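Long-range contacts in eukaryotic initiation factor 4F subunit p150 (Saccharomyces cerevisiae, PDB 2VSO), which forms part of the eIF4F complex at the mRNA cap, where the translation apparatus begins to assemble, and stimulates translation by interacting with polyadenylate-binding protein PAB1: residues 246-257 and 270-278; 75-84 and 125-136. All coordinates share one frame; numbering follows the deposited sequence.

Contact 1: 246-257 and 270-278; sequences LDSLFGILDNII and LIDIKELRH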
loop_
_atom_site.group_PDB
_atom_site.type_symbol
_atom_site.label_atom_id
_atom_site.label_comp_id
_atom_site.label_asym_id
_atom_site.label_seq_id
_atom_site.Cartn_x
_atom_site.Cartn_y
_atom_site.Cartn_z
ATOM N N LEU C 246 25.493 16.408 -9.650
ATOM C CA LEU C 246 24.690 16.540 -8.444
ATOM C C LEU C 246 24.667 17.992 -7.973
ATOM O O LEU C 246 23.644 18.481 -7.506
ATOM C CB LEU C 246 25.199 15.605 -7.351
ATOM C CG LEU C 246 24.940 14.120 -7.603
ATOM C CD1 LEU C 246 25.323 13.282 -6.399
ATOM C CD2 LEU C 246 23.495 13.872 -7.997
ATOM N N ASP C 247 25.789 18.683 -8.117
ATOM C CA ASP C 247 25.841 20.108 -7.813
ATOM C C ASP C 247 24.735 20.865 -8.557
ATOM O O ASP C 247 23.937 21.559 -7.942
ATOM C CB ASP C 247 27.218 20.681 -8.147
ATOM C CG ASP C 247 28.308 20.180 -7.204
ATOM O OD1 ASP C 247 27.966 19.711 -6.095
ATOM O OD2 ASP C 247 29.507 20.264 -7.568
ATOM N N SER C 248 24.684 20.712 -9.876
ATOM C CA SER C 248 23.654 21.338 -10.704
ATOM C C SER C 248 22.258 20.925 -10.258
ATOM O O SER C 248 21.360 21.757 -10.129
ATOM C CB SER C 248 23.824 20.947 -12.179
ATOM O OG SER C 248 25.132 21.194 -12.658
ATOM N N LEU C 249 22.086 19.627 -10.044
ATOM C CA LEU C 249 20.790 19.054 -9.712
ATOM C C LEU C 249 20.229 19.565 -8.375
ATOM O O LEU C 249 19.041 19.875 -8.259
ATOM C CB LEU C 249 20.903 17.529 -9.704
ATOM C CG LEU C 249 19.722 16.689 -9.229
ATOM C CD1 LEU C 249 18.431 17.110 -9.911
ATOM C CD2 LEU C 249 20.010 15.222 -9.457
ATOM N N PHE C 250 21.089 19.645 -7.367
ATOM C CA PHE C 250 20.695 20.149 -6.063
ATOM C C PHE C 250 20.422 21.654 -6.088
ATOM O O PHE C 250 19.657 22.169 -5.279
ATOM C CB PHE C 250 21.729 19.770 -5.008
ATOM C CG PHE C 250 21.555 18.376 -4.476
ATOM C CD1 PHE C 250 22.114 17.299 -5.131
ATOM C CD2 PHE C 250 20.810 18.144 -3.332
ATOM C CE1 PHE C 250 21.941 16.019 -4.650
ATOM C CE2 PHE C 250 20.639 16.871 -2.846
ATOM C CZ PHE C 250 21.204 15.807 -3.501
ATOM N N GLY C 251 21.025 22.354 -7.037
ATOM C CA GLY C 251 20.727 23.757 -7.226
ATOM C C GLY C 251 19.365 23.985 -7.858
ATOM O O GLY C 251 18.781 25.049 -7.720
ATOM N N ILE C 252 18.862 22.984 -8.563
ATOM C CA ILE C 252 17.558 23.074 -9.202
ATOM C C ILE C 252 16.511 22.792 -8.161
ATOM O O ILE C 252 15.393 23.297 -8.235
ATOM C CB ILE C 252 17.408 22.041 -10.345
ATOM C CG1 ILE C 252 18.170 22.499 -11.588
ATOM C CG2 ILE C 252 15.953 21.824 -10.695
ATOM C CD1 ILE C 252 18.173 21.471 -12.672
ATOM N N LEU C 253 16.893 21.970 -7.188
ATOM C CA LEU C 253 16.002 21.559 -6.117
ATOM C C LEU C 253 15.907 22.628 -5.034
ATOM O O LEU C 253 14.844 22.846 -4.471
ATOM C CB LEU C 253 16.469 20.232 -5.513
ATOM C CG LEU C 253 16.550 18.988 -6.402
ATOM C CD1 LEU C 253 16.715 17.737 -5.533
ATOM C CD2 LEU C 253 15.332 18.849 -7.328
ATOM N N ASP C 254 17.020 23.287 -4.733
ATOM C CA ASP C 254 16.991 24.408 -3.803
ATOM C C ASP C 254 16.062 25.484 -4.348
ATOM O O ASP C 254 15.282 26.078 -3.610
ATOM C CB ASP C 254 18.390 24.979 -3.577
ATOM C CG ASP C 254 19.254 24.085 -2.713
ATOM O OD1 ASP C 254 18.708 23.152 -2.080
ATOM O OD2 ASP C 254 20.483 24.313 -2.668
ATOM N N ASN C 255 16.152 25.719 -5.649
ATOM C CA ASN C 255 15.268 26.647 -6.329
ATOM C C ASN C 255 13.831 26.208 -6.152
ATOM O O ASN C 255 12.995 26.977 -5.686
ATOM C CB ASN C 255 15.615 26.719 -7.818
ATOM C CG ASN C 255 14.776 27.733 -8.563
ATOM O OD1 ASN C 255 14.010 28.484 -7.961
ATOM N ND2 ASN C 255 14.917 27.761 -9.883
ATOM N N ILE C 256 13.554 24.960 -6.512
ATOM C CA ILE C 256 12.205 24.416 -6.410
ATOM C C ILE C 256 11.612 24.565 -5.017
ATOM O O ILE C 256 10.442 24.908 -4.864
ATOM C CB ILE C 256 12.162 22.947 -6.819
ATOM C CG1 ILE C 256 12.071 22.837 -8.344
ATOM C CG2 ILE C 256 10.982 22.254 -6.155
ATOM C CD1 ILE C 256 12.457 21.485 -8.890
ATOM N N ILE C 257 12.421 24.301 -4.001
ATOM C CA ILE C 257 11.982 24.453 -2.623
ATOM C C ILE C 257 11.697 25.921 -2.340
ATOM O O ILE C 257 10.652 26.264 -1.793
ATOM C CB ILE C 257 13.057 23.971 -1.627
ATOM C CG1 ILE C 257 13.201 22.448 -1.654
ATOM C CG2 ILE C 257 12.721 24.443 -0.233
ATOM C CD1 ILE C 257 14.492 21.968 -1.045
ATOM N N LEU C 270 12.601 16.922 -0.201
ATOM C CA LEU C 270 13.674 17.690 -0.800
ATOM C C LEU C 270 14.649 18.261 0.222
ATOM O O LEU C 270 15.852 18.245 0.021
ATOM C CB LEU C 270 13.094 18.820 -1.650
ATOM C CG LEU C 270 12.073 18.388 -2.700
ATOM C CD1 LEU C 270 11.400 19.600 -3.322
ATOM C CD2 LEU C 270 12.750 17.546 -3.764
ATOM N N ILE C 271 14.121 18.791 1.316
ATOM C CA ILE C 271 14.956 19.385 2.348
ATOM C C ILE C 271 15.810 18.306 3.020
ATOM O O ILE C 271 16.919 18.570 3.493
ATOM C CB ILE C 271 14.099 20.172 3.365
ATOM C CG1 ILE C 271 13.666 21.500 2.752
ATOM C CG2 ILE C 271 14.858 20.436 4.649
ATOM C CD1 ILE C 271 12.438 22.079 3.396
ATOM N N ASP C 272 15.304 17.079 3.008
ATOM C CA ASP C 272 16.004 15.958 3.621
ATOM C C ASP C 272 17.128 15.316 2.801
ATOM O O ASP C 272 18.125 14.915 3.393
ATOM C CB ASP C 272 15.016 14.910 4.127
ATOM C CG ASP C 272 14.214 15.404 5.324
ATOM O OD1 ASP C 272 14.349 16.597 5.673
ATOM O OD2 ASP C 272 13.454 14.606 5.915
ATOM N N ILE C 273 16.994 15.208 1.469
ATOM C CA ILE C 273 18.163 14.787 0.666
ATOM C C ILE C 273 19.220 15.877 0.605
ATOM O O ILE C 273 20.405 15.577 0.553
ATOM C CB ILE C 273 17.863 14.298 -0.792
ATOM C CG1 ILE C 273 16.484 14.739 -1.258
ATOM C CG2 ILE C 273 18.093 12.784 -0.944
ATOM C CD1 ILE C 273 16.511 16.013 -2.047
ATOM N N LYS C 274 18.774 17.131 0.620
ATOM C CA LYS C 274 19.675 18.279 0.607
ATOM C C LYS C 274 20.567 18.284 1.845
ATOM O O LYS C 274 21.745 18.586 1.758
ATOM C CB LYS C 274 18.884 19.577 0.507
ATOM C CG LYS C 274 19.618 20.735 -0.117
ATOM C CD LYS C 274 20.859 21.119 0.657
ATOM C CE LYS C 274 21.857 21.833 -0.238
ATOM N NZ LYS C 274 23.011 22.353 0.531
ATOM N N GLU C 275 20.007 17.917 2.990
ATOM C CA GLU C 275 20.778 17.862 4.224
ATOM C C GLU C 275 21.585 16.587 4.262
ATOM O O GLU C 275 22.690 16.562 4.793
ATOM C CB GLU C 275 19.881 17.935 5.467
ATOM C CG GLU C 275 20.633 17.599 6.757
ATOM C CD GLU C 275 19.754 17.579 7.997
ATOM O OE1 GLU C 275 20.306 17.504 9.120
ATOM O OE2 GLU C 275 18.517 17.637 7.851
ATOM N N LEU C 276 21.019 15.524 3.703
ATOM C CA LEU C 276 21.700 14.240 3.664
ATOM C C LEU C 276 22.969 14.279 2.811
ATOM O O LEU C 276 23.975 13.708 3.191
ATOM C CB LEU C 276 20.770 13.132 3.181
ATOM C CG LEU C 276 21.416 11.743 3.145
ATOM C CD1 LEU C 276 22.019 11.410 4.485
ATOM C CD2 LEU C 276 20.419 10.691 2.742
ATOM N N ARG C 277 22.923 14.955 1.667
ATOM C CA ARG C 277 24.083 15.032 0.796
ATOM C C ARG C 277 25.066 16.088 1.284
ATOM O O ARG C 277 26.263 15.848 1.344
ATOM C CB ARG C 277 23.685 15.268 -0.678
ATOM C CG ARG C 277 24.711 16.072 -1.452
ATOM C CD ARG C 277 24.917 15.559 -2.874
ATOM N NE ARG C 277 26.212 15.942 -3.447
ATOM C CZ ARG C 277 26.408 17.004 -4.221
ATOM N NH1 ARG C 277 25.400 17.812 -4.510
ATOM N NH2 ARG C 277 27.616 17.264 -4.703
ATOM N N HIS C 278 24.550 17.247 1.661
ATOM C CA HIS C 278 25.394 18.378 2.008
ATOM C C HIS C 278 25.948 18.356 3.439
ATOM O O HIS C 278 27.142 18.547 3.642
ATOM C CB HIS C 278 24.645 19.684 1.755
ATOM C CG HIS C 278 25.461 20.904 2.024
ATOM N ND1 HIS C 278 25.368 21.616 3.198
ATOM C CD2 HIS C 278 26.403 21.526 1.281
ATOM C CE1 HIS C 278 26.212 22.629 3.162
ATOM N NE2 HIS C 278 26.856 22.596 2.010
#

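Contact 2: 75-84 and 125-136; sequences LKAVIEQIFL and VLHYLVARCHAE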
loop_
_atom_site.group_PDB
_atom_site.type_symbol
_atom_site.label_atom_id
_atom_site.label_comp_id
_atom_site.label_asym_id
_atom_site.label_seq_id
_atom_site.Cartn_x
_atom_site.Cartn_y
_atom_site.Cartn_z
ATOM N N LEU C 75 17.376 -14.885 -25.245
ATOM C CA LEU C 75 17.931 -14.141 -24.130
ATOM C C LEU C 75 17.649 -12.645 -24.265
ATOM O O LEU C 75 17.338 -11.984 -23.285
ATOM C CB LEU C 75 19.431 -14.398 -24.036
ATOM C CG LEU C 75 20.263 -13.467 -23.164
ATOM C CD1 LEU C 75 19.829 -13.555 -21.711
ATOM C CD2 LEU C 75 21.723 -13.845 -23.323
ATOM N N LYS C 76 17.769 -12.099 -25.471
ATOM C CA LYS C 76 17.378 -10.707 -25.690
ATOM C C LYS C 76 15.929 -10.565 -25.268
ATOM O O LYS C 76 15.518 -9.529 -24.735
ATOM C CB LYS C 76 17.454 -10.326 -27.167
ATOM C CG LYS C 76 18.843 -10.120 -27.770
ATOM C CD LYS C 76 18.725 -9.951 -29.307
ATOM C CE LYS C 76 20.073 -9.734 -30.001
ATOM N NZ LYS C 76 20.036 -10.152 -31.446
ATOM N N ALA C 77 15.156 -11.620 -25.525
ATOM C CA ALA C 77 13.718 -11.563 -25.368
ATOM C C ALA C 77 13.347 -11.597 -23.874
ATOM O O ALA C 77 12.428 -10.911 -23.422
ATOM C CB ALA C 77 13.070 -12.705 -26.133
ATOM N N VAL C 78 14.105 -12.388 -23.126
ATOM C CA VAL C 78 13.995 -12.496 -21.685
ATOM C C VAL C 78 14.371 -11.198 -20.973
ATOM O O VAL C 78 13.639 -10.749 -20.099
ATOM C CB VAL C 78 14.880 -13.630 -21.165
ATOM C CG1 VAL C 78 15.201 -13.430 -19.688
ATOM C CG2 VAL C 78 14.213 -14.968 -21.420
ATOM N N ILE C 79 15.501 -10.596 -21.340
ATOM C CA ILE C 79 15.865 -9.289 -20.781
ATOM C C ILE C 79 14.748 -8.278 -21.026
ATOM O O ILE C 79 14.387 -7.508 -20.148
ATOM C CB ILE C 79 17.160 -8.693 -21.401
ATOM C CG1 ILE C 79 18.389 -9.566 -21.127
ATOM C CG2 ILE C 79 17.386 -7.296 -20.890
ATOM C CD1 ILE C 79 18.273 -10.414 -19.905
ATOM N N GLU C 80 14.208 -8.275 -22.235
ATOM C CA GLU C 80 13.255 -7.250 -22.625
ATOM C C GLU C 80 11.978 -7.373 -21.807
ATOM O O GLU C 80 11.298 -6.381 -21.522
ATOM C CB GLU C 80 12.927 -7.383 -24.098
ATOM C CG GLU C 80 11.895 -6.390 -24.586
ATOM C CD GLU C 80 11.263 -6.800 -25.905
ATOM O OE1 GLU C 80 10.562 -5.962 -26.507
ATOM O OE2 GLU C 80 11.464 -7.960 -26.331
ATOM N N GLN C 81 11.663 -8.604 -21.431
ATOM C CA GLN C 81 10.463 -8.880 -20.667
ATOM C C GLN C 81 10.640 -8.548 -19.190
ATOM O O GLN C 81 9.676 -8.195 -18.512
ATOM C CB GLN C 81 10.070 -10.343 -20.812
ATOM C CG GLN C 81 9.267 -10.651 -22.039
ATOM C CD GLN C 81 8.820 -12.098 -22.061
ATOM O OE1 GLN C 81 8.015 -12.524 -21.232
ATOM N NE2 GLN C 81 9.340 -12.864 -23.014
ATOM N N ILE C 82 11.867 -8.682 -18.694
ATOM C CA ILE C 82 12.159 -8.348 -17.309
ATOM C C ILE C 82 12.046 -6.849 -17.134
ATOM O O ILE C 82 11.567 -6.375 -16.107
ATOM C CB ILE C 82 13.559 -8.807 -16.866
ATOM C CG1 ILE C 82 13.645 -10.331 -16.877
ATOM C CG2 ILE C 82 13.853 -8.291 -15.468
ATOM C CD1 ILE C 82 15.002 -10.867 -16.501
ATOM N N PHE C 83 12.476 -6.105 -18.148
ATOM C CA PHE C 83 12.335 -4.650 -18.132
ATOM C C PHE C 83 10.880 -4.216 -18.184
ATOM O O PHE C 83 10.464 -3.323 -17.446
ATOM C CB PHE C 83 13.104 -3.994 -19.273
ATOM C CG PHE C 83 14.518 -3.651 -18.933
ATOM C CD1 PHE C 83 14.933 -2.330 -18.885
ATOM C CD2 PHE C 83 15.444 -4.646 -18.660
ATOM C CE1 PHE C 83 16.250 -2.009 -18.588
ATOM C CE2 PHE C 83 16.758 -4.326 -18.345
ATOM C CZ PHE C 83 17.158 -3.006 -18.304
ATOM N N LEU C 84 10.103 -4.839 -19.060
ATOM C CA LEU C 84 8.685 -4.514 -19.145
ATOM C C LEU C 84 7.999 -4.777 -17.793
ATOM O O LEU C 84 7.194 -3.968 -17.337
ATOM C CB LEU C 84 8.022 -5.292 -20.286
ATOM C CG LEU C 84 8.552 -4.966 -21.692
ATOM C CD1 LEU C 84 7.948 -5.879 -22.735
ATOM C CD2 LEU C 84 8.298 -3.526 -22.065
ATOM N N VAL C 125 25.543 -10.310 -21.327
ATOM C CA VAL C 125 24.307 -9.902 -20.687
ATOM C C VAL C 125 24.384 -8.447 -20.241
ATOM O O VAL C 125 23.393 -7.720 -20.308
ATOM C CB VAL C 125 24.023 -10.753 -19.462
ATOM C CG1 VAL C 125 22.649 -10.407 -18.867
ATOM C CG2 VAL C 125 24.121 -12.207 -19.808
ATOM N N LEU C 126 25.560 -8.033 -19.776
ATOM C CA LEU C 126 25.775 -6.663 -19.323
ATOM C C LEU C 126 25.500 -5.707 -20.463
ATOM O O LEU C 126 24.823 -4.690 -20.289
ATOM C CB LEU C 126 27.204 -6.482 -18.827
ATOM C CG LEU C 126 27.450 -7.005 -17.420
ATOM C CD1 LEU C 126 28.942 -7.141 -17.150
ATOM C CD2 LEU C 126 26.761 -6.099 -16.387
ATOM N N HIS C 127 26.028 -6.043 -21.638
ATOM C CA HIS C 127 25.774 -5.248 -22.823
ATOM C C HIS C 127 24.304 -5.284 -23.226
ATOM O O HIS C 127 23.756 -4.281 -23.680
ATOM C CB HIS C 127 26.636 -5.684 -23.998
ATOM C CG HIS C 127 26.220 -5.049 -25.287
ATOM N ND1 HIS C 127 25.391 -5.676 -26.187
ATOM C CD2 HIS C 127 26.463 -3.814 -25.787
ATOM C CE1 HIS C 127 25.157 -4.863 -27.203
ATOM N NE2 HIS C 127 25.800 -3.732 -26.988
ATOM N N TYR C 128 23.667 -6.439 -23.065
ATOM C CA TYR C 128 22.227 -6.549 -23.284
ATOM C C TYR C 128 21.414 -5.589 -22.388
ATOM O O TYR C 128 20.501 -4.900 -22.863
ATOM C CB TYR C 128 21.767 -7.985 -23.062
ATOM C CG TYR C 128 21.924 -8.890 -24.248
ATOM C CD1 TYR C 128 23.045 -8.811 -25.069
ATOM C CD2 TYR C 128 20.962 -9.836 -24.546
ATOM C CE1 TYR C 128 23.193 -9.647 -26.165
ATOM C CE2 TYR C 128 21.102 -10.680 -25.638
ATOM C CZ TYR C 128 22.220 -10.579 -26.443
ATOM O OH TYR C 128 22.361 -11.415 -27.526
ATOM N N LEU C 129 21.744 -5.542 -21.096
ATOM C CA LEU C 129 21.052 -4.644 -20.171
ATOM C C LEU C 129 21.117 -3.189 -20.643
ATOM O O LEU C 129 20.094 -2.512 -20.753
ATOM C CB LEU C 129 21.625 -4.754 -18.752
ATOM C CG LEU C 129 21.510 -6.103 -18.047
ATOM C CD1 LEU C 129 22.127 -6.032 -16.663
ATOM C CD2 LEU C 129 20.075 -6.550 -17.968
ATOM N N VAL C 130 22.321 -2.708 -20.915
ATOM C CA VAL C 130 22.486 -1.341 -21.400
ATOM C C VAL C 130 21.660 -1.084 -22.661
ATOM O O VAL C 130 20.867 -0.145 -22.707
ATOM C CB VAL C 130 23.963 -1.005 -21.696
ATOM C CG1 VAL C 130 24.173 0.499 -21.671
ATOM C CG2 VAL C 130 24.874 -1.687 -20.687
ATOM N N ALA C 131 21.846 -1.928 -23.672
ATOM C CA ALA C 131 21.173 -1.771 -24.966
ATOM C C ALA C 131 19.671 -1.671 -24.790
ATOM O O ALA C 131 18.995 -0.935 -25.512
ATOM C CB ALA C 131 21.523 -2.945 -25.922
ATOM N N ARG C 132 19.153 -2.420 -23.826
ATOM C CA ARG C 132 17.726 -2.404 -23.549
ATOM C C ARG C 132 17.251 -1.187 -22.741
ATOM O O ARG C 132 16.077 -0.831 -22.833
ATOM C CB ARG C 132 17.296 -3.714 -22.881
ATOM C CG ARG C 132 15.866 -3.742 -22.424
ATOM C CD ARG C 132 14.930 -3.517 -23.572
ATOM N NE ARG C 132 15.060 -4.557 -24.581
ATOM C CZ ARG C 132 14.543 -4.462 -25.801
ATOM N NH1 ARG C 132 13.873 -3.373 -26.143
ATOM N NH2 ARG C 132 14.702 -5.445 -26.676
ATOM N N CYS C 133 18.126 -0.538 -21.968
ATOM C CA CYS C 133 17.664 0.672 -21.250
ATOM C C CYS C 133 17.576 1.776 -22.273
ATOM O O CYS C 133 16.630 2.556 -22.280
ATOM C CB CYS C 133 18.590 1.135 -20.105
ATOM S SG CYS C 133 19.016 -0.088 -18.865
ATOM N N HIS C 134 18.587 1.825 -23.134
ATOM C CA HIS C 134 18.651 2.792 -24.225
ATOM C C HIS C 134 17.423 2.691 -25.102
ATOM O O HIS C 134 16.813 3.696 -25.459
ATOM C CB HIS C 134 19.889 2.551 -25.068
ATOM C CG HIS C 134 21.137 3.167 -24.511
ATOM N ND1 HIS C 134 21.223 4.506 -24.189
ATOM C CD2 HIS C 134 22.350 2.639 -24.248
ATOM C CE1 HIS C 134 22.437 4.768 -23.737
ATOM N NE2 HIS C 134 23.144 3.652 -23.769
ATOM N N ALA C 135 17.049 1.470 -25.440
ATOM C CA ALA C 135 15.846 1.270 -26.233
ATOM C C ALA C 135 14.624 1.810 -25.498
ATOM O O ALA C 135 13.894 2.653 -26.020
ATOM C CB ALA C 135 15.665 -0.204 -26.581
ATOM N N GLU C 136 14.409 1.330 -24.278
ATOM C CA GLU C 136 13.240 1.737 -23.514
ATOM C C GLU C 136 13.300 3.227 -23.170
ATOM O O GLU C 136 12.276 3.903 -23.125
ATOM C CB GLU C 136 13.084 0.874 -22.254
ATOM C CG GLU C 136 13.135 -0.641 -22.513
ATOM C CD GLU C 136 11.999 -1.149 -23.400
ATOM O OE1 GLU C 136 11.233 -0.326 -23.930
ATOM O OE2 GLU C 136 11.867 -2.379 -23.564
#

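Contact 1: 246-257 and 270-278
Arg-277 lays its aliphatic chain over one face of the Phe-250 ring: CG sits above the rim, and CD comes 3.5 Å from Phe-250 CE1. Beyond CD the guanidinium is tilted 48° to the ring plane, yet stays against the ring, NH1 lying 3.4 Å from Phe-250 CD1, so the two do not stack flat. Its own face is covered by Leu-246, whose CB lies 3.6 Å above the plane, over the centre. In that plane Arg-277 NH2 donates a nearly straight hydrogen bond of 2.8 Å to Asp-247 OD1, a salt bridge that reaches the oxygen from above the carboxylate plane. Glu-229 adds a long, weak ion pair to the same NH2. A leucine in place of Arg-277 would probably leave Asp-247 without its cross-helix charge partner and Leu-246 CB without the flat group it covers. Phe-250 CG is anti to its carbonyl carbon (chi1 -83°), which aims the ring across the interface with CE2 3.9 Å from Lys-274 CA. Farther along, Leu-253 CD1 meets Ile-273 CD1 at 3.9 Å, and Ile-257 CD1 packs 3.5 Å from Leu-270 CB, the two side chains lying alongside and pointing opposite ways. With axes 10.3 Å apart and running at 142°, the pair is a roughly antiparallel helical hairpin of the kind that builds the HEAT-type MIF4G domain.

Contact 2: 75-84 and 125-136
Phe-83 enters helix 125-136 as a knob in a hole formed by Leu-129, Arg-132, Cys-133 and Glu-136, a knobs-into-holes contact within the all-helical, HEAT-type MIF4G domain. Arg-132 CG makes a CH-pi contact over one ring face, 3.8 Å from the centroid and almost on the ring normal, while Cys-133 SG lies at the edge, 4.5 Å from the centroid. Leu-129 CD2 touches two residues of the other helix, Phe-83 CE2 and Ile-79 CG2, both at 4.0 Å. At the other end of the interface Leu-75 CG packs 3.8 Å from Tyr-128 CE2. The Arg-132 chain folds back at chi2 (59°) and chi3 (61°), which sets its guanidinium flat over Glu-80, with Glu-80 CG 3.5 Å from the guanidinium plane, over the middle of that group. The Glu-80 carboxylate is stacked nearly parallel to it, but no N-H points at the oxygens, and attraction between them is probably only electrostatic.

The segments run at 51° to each other, and helix 93-106 covers Leu-129 through Cys-100. Phe-179 meets the Phe-83 ring edge-to-face and probably helps to fix its rotation. The direct charge partner of Arg-132 is on its own helix: NH1 makes a salt bridge of 3.4 Å with Glu-136 OE2, and the other oxygen of that carboxylate, OE1, is held by Lys-139 NZ.

In the fold
Following the chain from the N terminus, contact 2 comes first: helix 73-88 is met again by helix 122-139, closing a loop of 40 residues that includes helix 93-106. The chain then passes through helices 163-185, 191-206 and 211-228 before contact 1 joins the last two helices, 242-257 and 264-278, across only 12 residues. The two loops follow in series and neither nest nor cross. Their centres are 32 Å apart, on opposite sides of the chain's centre, and their nearest atoms stay about 18 Å from each other. Helix 191-206 touches a helix of each: Met-193 meets Cys-133 of contact 2, and Phe-198 and Leu-205 meet Leu-249 on helix 242-257, away from the contact 1 interface.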